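PDB 7NED: urocanate hydratase from Paenibacillus sp. Soil724D2, which catalyses the NAD+-dependent hydration of urocanate and probably acts on thiourocanate in bacterial ergothioneine breakdown. Local coordinates for residues 231-236 / 263-268; 470-475 / 504-509. All blocks are in the same frame, centred on the assembly; numbering follows the deposited sequence.

Contact 1: 231-236 / 263-268; sequences TGNASD and GYVPSG. With NAD (nicotinamide-adenine-dinucleotide), chain C.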
ATOM      1  N   THR A 231     -30.191 -13.871 -24.070  1.00 22.45           N
ATOM      2  CA  THR A 231     -28.923 -14.430 -24.509  1.00 23.80           C
ATOM      3  C   THR A 231     -28.421 -13.677 -25.727  1.00 23.19           C
ATOM      4  O   THR A 231     -29.064 -13.688 -26.787  1.00 23.02           O
ATOM      5  CB  THR A 231     -29.080 -15.906 -24.829  1.00 26.42           C
ATOM      6  OG1 THR A 231     -29.459 -16.583 -23.636  1.00 27.31           O
ATOM      7  CG2 THR A 231     -27.758 -16.479 -25.285  1.00 22.54           C
ATOM      8  N   GLY A 232     -27.267 -13.045 -25.582  1.00 20.88           N
ATOM      9  CA  GLY A 232     -26.713 -12.236 -26.646  1.00 20.64           C
ATOM     10  C   GLY A 232     -25.530 -11.442 -26.132  1.00 27.10           C
ATOM     11  O   GLY A 232     -25.209 -11.441 -24.937  1.00 21.87           O
ATOM     12  N   ASN A 233     -24.901 -10.744 -27.059  1.00 20.14           N
ATOM     13  CA  ASN A 233     -23.743  -9.927 -26.766  1.00 24.13           C
ATOM     14  C   ASN A 233     -24.178  -8.472 -26.648  1.00 25.36           C
ATOM     15  O   ASN A 233     -24.876  -7.957 -27.526  1.00 20.82           O
ATOM     16  CB  ASN A 233     -22.704 -10.109 -27.866  1.00 24.98           C
ATOM     17  CG  ASN A 233     -21.366  -9.559 -27.488  1.00 22.96           C
ATOM     18  OD1 ASN A 233     -21.238  -8.377 -27.131  1.00 23.24           O
ATOM     19  ND2 ASN A 233     -20.353 -10.412 -27.545  1.00 22.73           N
ATOM     20  N   ALA A 234     -23.795  -7.823 -25.544  1.00 19.28           N
ATOM     21  CA  ALA A 234     -24.169  -6.420 -25.356  1.00 22.30           C
ATOM     22  C   ALA A 234     -23.694  -5.531 -26.506  1.00 22.90           C
ATOM     23  O   ALA A 234     -24.354  -4.528 -26.828  1.00 24.46           O
ATOM     24  CB  ALA A 234     -23.616  -5.876 -24.023  1.00 19.77           C
ATOM     25  N   SER A 235     -22.550  -5.850 -27.122  1.00 19.67           N
ATOM     26  CA  SER A 235     -22.072  -4.975 -28.183  1.00 22.86           C
ATOM     27  C   SER A 235     -22.854  -5.175 -29.475  1.00 26.89           C
ATOM     28  O   SER A 235     -22.659  -4.409 -30.424  1.00 24.48           O
ATOM     29  CB  SER A 235     -20.562  -5.182 -28.436  1.00 22.88           C
ATOM     30  OG  SER A 235     -20.300  -6.543 -28.738  1.00 25.55           O
ATOM     31  N   ASP A 236     -23.722  -6.177 -29.529  1.00 22.23           N
ATOM     32  CA  ASP A 236     -24.687  -6.319 -30.612  1.00 25.08           C
ATOM     33  C   ASP A 236     -26.051  -5.753 -30.241  1.00 26.04           C
ATOM     34  O   ASP A 236     -26.685  -5.086 -31.065  1.00 29.58           O
ATOM     35  CB  ASP A 236     -24.858  -7.799 -30.994  1.00 24.37           C
ATOM     36  CG  ASP A 236     -23.556  -8.437 -31.456  1.00 24.61           C
ATOM     37  OD1 ASP A 236     -23.392  -9.669 -31.285  1.00 26.73           O
ATOM     38  OD2 ASP A 236     -22.720  -7.709 -32.013  1.00 26.49           O
ATOM     39  N   GLY A 263     -12.391 -11.588 -19.616  1.00 20.15           N
ATOM     40  CA  GLY A 263     -13.692 -11.036 -19.277  1.00 21.01           C
ATOM     41  C   GLY A 263     -14.583 -10.822 -20.490  1.00 22.72           C
ATOM     42  O   GLY A 263     -15.313 -11.726 -20.897  1.00 29.42           O
ATOM     43  N   TYR A 264     -14.485  -9.652 -21.097  1.00 19.84           N
ATOM     44  CA  TYR A 264     -15.443  -9.201 -22.109  1.00 20.26           C
ATOM     45  C   TYR A 264     -15.372 -10.024 -23.398  1.00 22.88           C
ATOM     46  O   TYR A 264     -14.309 -10.139 -24.029  1.00 20.52           O
ATOM     47  CB  TYR A 264     -15.167  -7.735 -22.424  1.00 16.97           C
ATOM     48  CG  TYR A 264     -16.307  -7.119 -23.140  1.00 20.97           C
ATOM     49  CD1 TYR A 264     -16.488  -7.326 -24.498  1.00 20.68           C
ATOM     50  CD2 TYR A 264     -17.260  -6.389 -22.444  1.00 20.23           C
ATOM     51  CE1 TYR A 264     -17.591  -6.775 -25.169  1.00 23.12           C
ATOM     52  CE2 TYR A 264     -18.356  -5.817 -23.104  1.00 19.19           C
ATOM     53  CZ  TYR A 264     -18.512  -6.025 -24.457  1.00 22.49           C
ATOM     54  OH  TYR A 264     -19.589  -5.468 -25.099  1.00 22.31           O
ATOM     55  N   VAL A 265     -16.513 -10.562 -23.823  1.00 21.09           N
ATOM     56  CA  VAL A 265     -16.586 -11.381 -25.030  1.00 22.30           C
ATOM     57  C   VAL A 265     -16.832 -10.463 -26.222  1.00 24.22           C
ATOM     58  O   VAL A 265     -17.869  -9.776 -26.256  1.00 22.73           O
ATOM     59  CB  VAL A 265     -17.687 -12.433 -24.940  1.00 25.05           C
ATOM     60  CG1 VAL A 265     -17.678 -13.235 -26.218  1.00 24.20           C
ATOM     61  CG2 VAL A 265     -17.457 -13.311 -23.696  1.00 18.99           C
ATOM     62  N   PRO A 266     -15.943 -10.434 -27.207  1.00 22.92           N
ATOM     63  CA  PRO A 266     -16.132  -9.546 -28.349  1.00 25.13           C
ATOM     64  C   PRO A 266     -17.318  -9.989 -29.169  1.00 20.70           C
ATOM     65  O   PRO A 266     -17.741 -11.144 -29.115  1.00 23.42           O
ATOM     66  CB  PRO A 266     -14.834  -9.713 -29.157  1.00 24.59           C
ATOM     67  CG  PRO A 266     -13.856 -10.363 -28.232  1.00 21.41           C
ATOM     68  CD  PRO A 266     -14.713 -11.226 -27.322  1.00 22.68           C
ATOM     69  N   SER A 267     -17.842  -9.051 -29.955  1.00 24.09           N
ATOM     70  CA  SER A 267     -18.868  -9.415 -30.922  1.00 24.83           C
ATOM     71  C   SER A 267     -18.305 -10.460 -31.873  1.00 27.70           C
ATOM     72  O   SER A 267     -17.143 -10.379 -32.282  1.00 29.73           O
ATOM     73  CB  SER A 267     -19.335  -8.190 -31.713  1.00 25.74           C
ATOM     74  OG  SER A 267     -20.363  -8.570 -32.620  1.00 30.94           O
ATOM     75  N   GLY A 268     -19.110 -11.472 -32.190  1.00 30.77           N
ATOM     76  CA  GLY A 268     -18.696 -12.442 -33.174  1.00 33.31           C
ATOM     77  C   GLY A 268     -17.931 -13.628 -32.645  1.00 33.76           C
ATOM     78  O   GLY A 268     -17.667 -14.563 -33.413  1.00 34.42           O
TER
HETATM   79  PA  NAD C 702     -18.137 -12.226 -14.015  1.00 17.81           P
HETATM   80  O1A NAD C 702     -16.966 -12.302 -14.992  1.00 19.66           O
HETATM   81  O2A NAD C 702     -18.573 -13.299 -13.102  1.00 21.25           O
HETATM   82  O5B NAD C 702     -19.459 -12.121 -15.071  1.00 20.62           O
HETATM   83  C5B NAD C 702     -19.263 -11.293 -16.146  1.00 17.30           C
HETATM   84  C4B NAD C 702     -20.493 -11.628 -17.110  1.00 18.90           C
HETATM   85  O4B NAD C 702     -20.458 -10.900 -18.306  0.89 17.75           O
HETATM   86  C3B NAD C 702     -20.276 -13.136 -17.460  1.00 20.33           C
HETATM   87  O3B NAD C 702     -21.432 -13.835 -17.245  1.00 22.07           O
HETATM   88  C2B NAD C 702     -19.927 -13.082 -18.979  1.00 20.75           C
HETATM   89  O2B NAD C 702     -20.481 -14.120 -19.702  1.00 21.27           O
HETATM   90  C1B NAD C 702     -20.723 -11.839 -19.367  0.93 16.27           C
HETATM   91  N9A NAD C 702     -20.235 -11.153 -20.564  1.00 17.75           N
HETATM   92  C8A NAD C 702     -18.931 -10.941 -20.996  1.00 20.48           C
HETATM   93  N7A NAD C 702     -18.860 -10.283 -22.126  1.00 19.39           N
HETATM   94  C5A NAD C 702     -20.182 -10.017 -22.456  1.00 18.68           C
HETATM   95  C6A NAD C 702     -20.781  -9.356 -23.552  1.00 20.42           C
HETATM   96  N6A NAD C 702     -20.036  -8.800 -24.534  0.94 20.45           N
HETATM   97  N1A NAD C 702     -22.137  -9.243 -23.619  0.98 21.10           N
HETATM   98  C2A NAD C 702     -22.831  -9.845 -22.620  1.00 19.42           C
HETATM   99  N3A NAD C 702     -22.405 -10.502 -21.529  1.00 19.51           N
HETATM  100  C4A NAD C 702     -21.058 -10.572 -21.483  0.77 18.71           C
HETATM  101  O3  NAD C 702     -17.913 -10.772 -13.477  0.87 15.44           O
HETATM  102  PN  NAD C 702     -18.713 -10.265 -12.193  1.00 17.80           P
HETATM  103  O1N NAD C 702     -18.293 -10.679 -10.813  1.00 18.36           O
HETATM  104  O2N NAD C 702     -20.177 -10.194 -12.573  1.00 15.49           O
HETATM  105  O5D NAD C 702     -18.327  -8.587 -12.124  1.00 16.71           O
HETATM  106  C5D NAD C 702     -18.639  -7.880 -13.337  0.84 17.74           C
HETATM  107  C4D NAD C 702     -18.116  -6.475 -13.221  1.00 16.46           C
HETATM  108  O4D NAD C 702     -18.499  -5.884 -11.993  1.00 21.77           O
HETATM  109  C3D NAD C 702     -16.518  -6.691 -13.099  0.82 18.41           C
HETATM  110  O3D NAD C 702     -15.810  -5.733 -13.876  1.00 18.47           O
HETATM  111  C2D NAD C 702     -16.223  -6.435 -11.575  1.00 18.79           C
HETATM  112  O2D NAD C 702     -15.037  -5.811 -11.295  0.80 19.00           O
HETATM  113  C1D NAD C 702     -17.301  -5.306 -11.533  1.00 24.78           C
HETATM  114  N1N NAD C 702     -17.558  -4.652 -10.242  1.00 28.54           N
HETATM  115  C2N NAD C 702     -16.492  -3.855  -9.872  0.05 24.90           C
HETATM  116  C3N NAD C 702     -16.542  -3.086  -8.721  0.44 27.97           C
HETATM  117  C7N NAD C 702     -15.279  -2.287  -8.371  0.54 27.19           C
HETATM  118  O7N NAD C 702     -15.278  -1.259  -7.696  0.70 27.64           O
HETATM  119  N7N NAD C 702     -14.066  -2.808  -8.791  0.79 27.62           N
HETATM  120  C4N NAD C 702     -17.728  -3.142  -7.977  0.58 29.33           C
HETATM  121  C5N NAD C 702     -18.785  -3.947  -8.399  1.00 27.13           C
HETATM  122  C6N NAD C 702     -18.701  -4.708  -9.578  1.00 29.25           C
HETATM  123  O   HOH W   1     -21.755 -11.831 -31.271  1.00 26.59           O
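Asn233 reaches across to the loop 263-268 with its amide nitrogen: Asn233 ND2 donates to Val265 O at 2.9 Å, the oxygen lying near the amide plane while the donor stands above the carbonyl plane of Val265. With CG anti to the backbone N (chi1 -167°), the amide is carried toward the loop, between Val265 O and the adenine amino group. The other end of the amide is more heavily used. Asn233 OD1 caps helix 234-243, taking Ser235 N on an in-plane lone pair at 2.8 Å, takes Ser235 OG from above that plane, and accepts from NAD N6A at 2.9 Å. Three donors on one buried oxygen hold the amide to a single orientation.

The adenine fills the tight part of the contact. Ala234 N points almost straight at N1A (176°), and Val265 N meets NAD N7A from the other segment at 2.9 Å; Val265 O adds a weak bond from N6A. Tyr264 lays one face under the amino group, with NAD N6A 3.1 Å from the ring plane and offset toward the rim. Its hydroxyl turns to Glu296 on helix 282-305.

Farther along, the contact becomes looser and wetter. At exposed Asp236, OD2 receives Ser267 OG through its syn lone pair at 2.6 Å, while a water joins OD1 to Gly268 N. Ser267 CB also touches Ser235 OG, 3.5 Å away.

Replacing Asn233, an alanine here would probably leave the helix N-terminus without its side-chain cap, Val265 O without its amide donor and the adenine amino group without its main acceptor. Within this Rossmann-like domain, acceptors face the N6A amino group and backbone N-H groups face N1A and N7A, a pattern complementary to adenine and consistent with selection of that base.

Contact 2: 470-475 / 504-509; sequences SSMADL and SDIRLE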
ATOM      1  N   SER A 470      -4.412  -2.515  13.982  1.00 13.80           N
ATOM      2  CA  SER A 470      -4.246  -1.972  15.319  1.00 14.90           C
ATOM      3  C   SER A 470      -5.517  -2.075  16.141  1.00 16.15           C
ATOM      4  O   SER A 470      -5.493  -1.776  17.336  1.00 18.42           O
ATOM      5  CB  SER A 470      -3.812  -0.500  15.223  1.00 15.37           C
ATOM      6  OG  SER A 470      -2.668  -0.368  14.395  1.00 14.65           O
ATOM      7  N   SER A 471      -6.632  -2.455  15.525  1.00 14.44           N
ATOM      8  CA  SER A 471      -7.926  -2.433  16.199  1.00 13.82           C
ATOM      9  C   SER A 471      -8.438  -3.826  16.544  1.00 18.67           C
ATOM     10  O   SER A 471      -9.625  -3.965  16.902  1.00 16.65           O
ATOM     11  CB  SER A 471      -8.965  -1.725  15.316  1.00 15.60           C
ATOM     12  OG  SER A 471      -8.643  -0.350  15.131  1.00 17.35           O
ATOM     13  N   MET A 472      -7.622  -4.859  16.368  1.00 15.55           N
ATOM     14  CA  MET A 472      -7.915  -6.220  16.829  1.00 18.02           C
ATOM     15  C   MET A 472      -8.787  -7.017  15.860  1.00 19.35           C
ATOM     16  O   MET A 472      -9.501  -7.936  16.277  1.00 16.67           O
ATOM     17  CB  MET A 472      -8.599  -6.131  18.187  1.00 16.41           C
ATOM     18  CG  MET A 472      -7.657  -5.435  19.180  1.00 20.58           C
ATOM     19  SD  MET A 472      -8.339  -5.250  20.832  1.00 30.31           S
ATOM     20  CE  MET A 472      -9.586  -4.052  20.535  1.00 26.07           C
ATOM     21  N   ALA A 473      -8.788  -6.664  14.576  1.00 17.47           N
ATOM     22  CA  ALA A 473      -9.545  -7.403  13.582  1.00 15.87           C
ATOM     23  C   ALA A 473      -8.966  -8.818  13.428  1.00 18.17           C
ATOM     24  O   ALA A 473      -7.855  -9.132  13.888  1.00 14.14           O
ATOM     25  CB  ALA A 473      -9.511  -6.645  12.247  1.00 18.17           C
ATOM     26  N   ASP A 474      -9.744  -9.698  12.787  1.00 15.68           N
ATOM     27  CA  ASP A 474      -9.298 -11.082  12.620  1.00 15.46           C
ATOM     28  C   ASP A 474      -8.554 -11.275  11.323  1.00 13.66           C
ATOM     29  O   ASP A 474      -7.605 -12.060  11.259  1.00 16.38           O
ATOM     30  CB  ASP A 474     -10.517 -12.040  12.653  1.00 16.59           C
ATOM     31  CG  ASP A 474     -11.092 -12.168  14.063  1.00 17.21           C
ATOM     32  OD1 ASP A 474     -12.115 -11.499  14.332  1.00 18.99           O
ATOM     33  OD2 ASP A 474     -10.471 -12.849  14.918  1.00 20.74           O
ATOM     34  N   LEU A 475      -8.955 -10.565  10.279  1.00 12.44           N
ATOM     35  CA  LEU A 475      -8.249 -10.629   9.005  1.00 14.51           C
ATOM     36  C   LEU A 475      -8.223  -9.242   8.383  1.00 15.37           C
ATOM     37  O   LEU A 475      -9.254  -8.567   8.327  1.00 13.47           O
ATOM     38  CB  LEU A 475      -8.931 -11.626   8.043  1.00 17.67           C
ATOM     39  CG  LEU A 475      -8.307 -11.860   6.656  1.00 16.64           C
ATOM     40  CD1 LEU A 475      -8.617 -13.271   6.112  1.00 15.18           C
ATOM     41  CD2 LEU A 475      -8.741 -10.814   5.640  1.00 17.37           C
ATOM     42  N   SER A 504     -14.088 -10.863  22.283  1.00 19.76           N
ATOM     43  CA  SER A 504     -14.501 -10.450  20.941  1.00 16.74           C
ATOM     44  C   SER A 504     -15.320  -9.169  20.960  1.00 19.22           C
ATOM     45  O   SER A 504     -15.309  -8.411  19.979  1.00 20.24           O
ATOM     46  CB  SER A 504     -15.256 -11.603  20.268  1.00 18.57           C
ATOM     47  OG  SER A 504     -14.317 -12.639  20.015  1.00 19.18           O
ATOM     48  N   ASP A 505     -16.050  -8.905  22.049  1.00 18.19           N
ATOM     49  CA  ASP A 505     -16.795  -7.654  22.144  1.00 18.12           C
ATOM     50  C   ASP A 505     -15.862  -6.469  21.944  1.00 19.25           C
ATOM     51  O   ASP A 505     -16.155  -5.539  21.174  1.00 18.06           O
ATOM     52  CB  ASP A 505     -17.484  -7.566  23.499  1.00 20.06           C
ATOM     53  CG  ASP A 505     -18.710  -8.446  23.590  1.00 23.95           C
ATOM     54  OD1 ASP A 505     -19.345  -8.709  22.538  1.00 25.08           O
ATOM     55  OD2 ASP A 505     -19.032  -8.898  24.714  1.00 28.00           O
ATOM     56  N   ILE A 506     -14.725  -6.486  22.642  1.00 20.64           N
ATOM     57  CA  ILE A 506     -13.756  -5.406  22.489  1.00 17.40           C
ATOM     58  C   ILE A 506     -13.271  -5.329  21.047  1.00 20.54           C
ATOM     59  O   ILE A 506     -13.197  -4.242  20.462  1.00 19.33           O
ATOM     60  CB  ILE A 506     -12.570  -5.594  23.454  1.00 23.31           C
ATOM     61  CG1 ILE A 506     -13.076  -5.687  24.885  1.00 27.20           C
ATOM     62  CG2 ILE A 506     -11.551  -4.471  23.250  1.00 22.50           C
ATOM     63  CD1 ILE A 506     -12.340  -6.703  25.683  1.00 31.04           C
ATOM     64  N   ARG A 507     -12.898  -6.476  20.465  1.00 14.94           N
ATOM     65  CA  ARG A 507     -12.363  -6.453  19.101  1.00 18.60           C
ATOM     66  C   ARG A 507     -13.380  -5.866  18.126  1.00 19.26           C
ATOM     67  O   ARG A 507     -13.043  -5.028  17.270  1.00 15.47           O
ATOM     68  CB  ARG A 507     -11.962  -7.867  18.682  1.00 17.15           C
ATOM     69  CG  ARG A 507     -10.854  -8.471  19.594  1.00 17.22           C
ATOM     70  CD  ARG A 507     -10.272  -9.802  19.042  1.00 21.19           C
ATOM     71  NE  ARG A 507     -11.300 -10.826  18.835  1.00 17.13           N
ATOM     72  CZ  ARG A 507     -11.880 -11.042  17.660  1.00 24.15           C
ATOM     73  NH1 ARG A 507     -11.516 -10.295  16.611  1.00 18.70           N
ATOM     74  NH2 ARG A 507     -12.822 -11.999  17.538  1.00 18.31           N
ATOM     75  N   LEU A 508     -14.635  -6.319  18.234  1.00 15.98           N
ATOM     76  CA  LEU A 508     -15.670  -5.893  17.297  1.00 17.08           C
ATOM     77  C   LEU A 508     -15.934  -4.405  17.429  1.00 17.32           C
ATOM     78  O   LEU A 508     -16.069  -3.693  16.431  1.00 18.68           O
ATOM     79  CB  LEU A 508     -16.958  -6.669  17.556  1.00 16.35           C
ATOM     80  CG  LEU A 508     -16.895  -8.163  17.296  1.00 19.06           C
ATOM     81  CD1 LEU A 508     -18.150  -8.776  17.908  1.00 17.95           C
ATOM     82  CD2 LEU A 508     -16.906  -8.359  15.791  1.00 17.16           C
ATOM     83  N   GLU A 509     -16.080  -3.936  18.666  1.00 15.27           N
ATOM     84  CA  GLU A 509     -16.305  -2.520  18.910  1.00 19.72           C
ATOM     85  C   GLU A 509     -15.163  -1.681  18.365  1.00 19.06           C
ATOM     86  O   GLU A 509     -15.393  -0.656  17.707  1.00 17.49           O
ATOM     87  CB  GLU A 509     -16.448  -2.289  20.415  1.00 18.33           C
ATOM     88  CG  GLU A 509     -16.988  -0.933  20.815  1.00 26.71           C
ATOM     89  CD  GLU A 509     -17.043  -0.817  22.334  1.00 28.21           C
ATOM     90  OE1 GLU A 509     -15.978  -0.724  22.959  1.00 43.51           O
ATOM     91  OE2 GLU A 509     -18.124  -0.896  22.912  1.00 36.73           O
TER
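Arg507 and Asp474 form the ionic part of this contact, their side chains crossing at about a right angle and their flat groups 79° apart. Arg507 NH1 meets Asp474 OD1 at 2.6 Å from above the carboxylate plane, and NH2 adds a weak bond to the same oxygen. Asp474 OD2 has a second cationic partner in Arg18, so the buried carboxylate is shared between two arginines.

Among the bonds to uncharged acceptors, Arg507 NH1 also donates to Met472 O at 3.1 Å, in the guanidinium plane and nearly in line with the carbonyl. Arg507 NH2 turns back to Ser504 OG, about one helical turn earlier, at 3.0 Å. The bend at chi3 (-57°) swings NE round, and with both terminal nitrogens, NH1 and NH2, engaged the guanidinium is held against rotation.

The apolar part lies beside it. Met472 CB rests on Arg507 CG at 3.5 Å, and the methyl Met472 CE presses tightly on Ile506 CG2, 3.4 Å away; His85 of the second subunit also packs on Met472.

The contact thus ties the loop after helix 459-469 to helix 502-525 just where strand 475-480 begins, with Asp474 and Leu475 forming a classic beta bulge opposite Thr495 of strand 490-498.

Overall arrangement
The two contacts illustrate how one chain separates cofactor recognition from the joining of its framework. Contact 1 comes first along the chain and closes before contact 2 opens; their centres are 45 Å apart, on opposite sides of the chain's centre, and their nearest atoms about 25 Å. No beta-sheet is shared. Contact 1 belongs to the Rossmann-like domain, where strand 226-231 of the parallel beta-sheet runs toward helix 234-243. Contact 2 lies in the C-terminal domain, next to strands 475-480 and 490-498, which pair in a mixed beta-sheet. NAD links the two parts of the fold: its adenine sits in contact 1, while Tyr485, between those two strands, also bonds the cofactor.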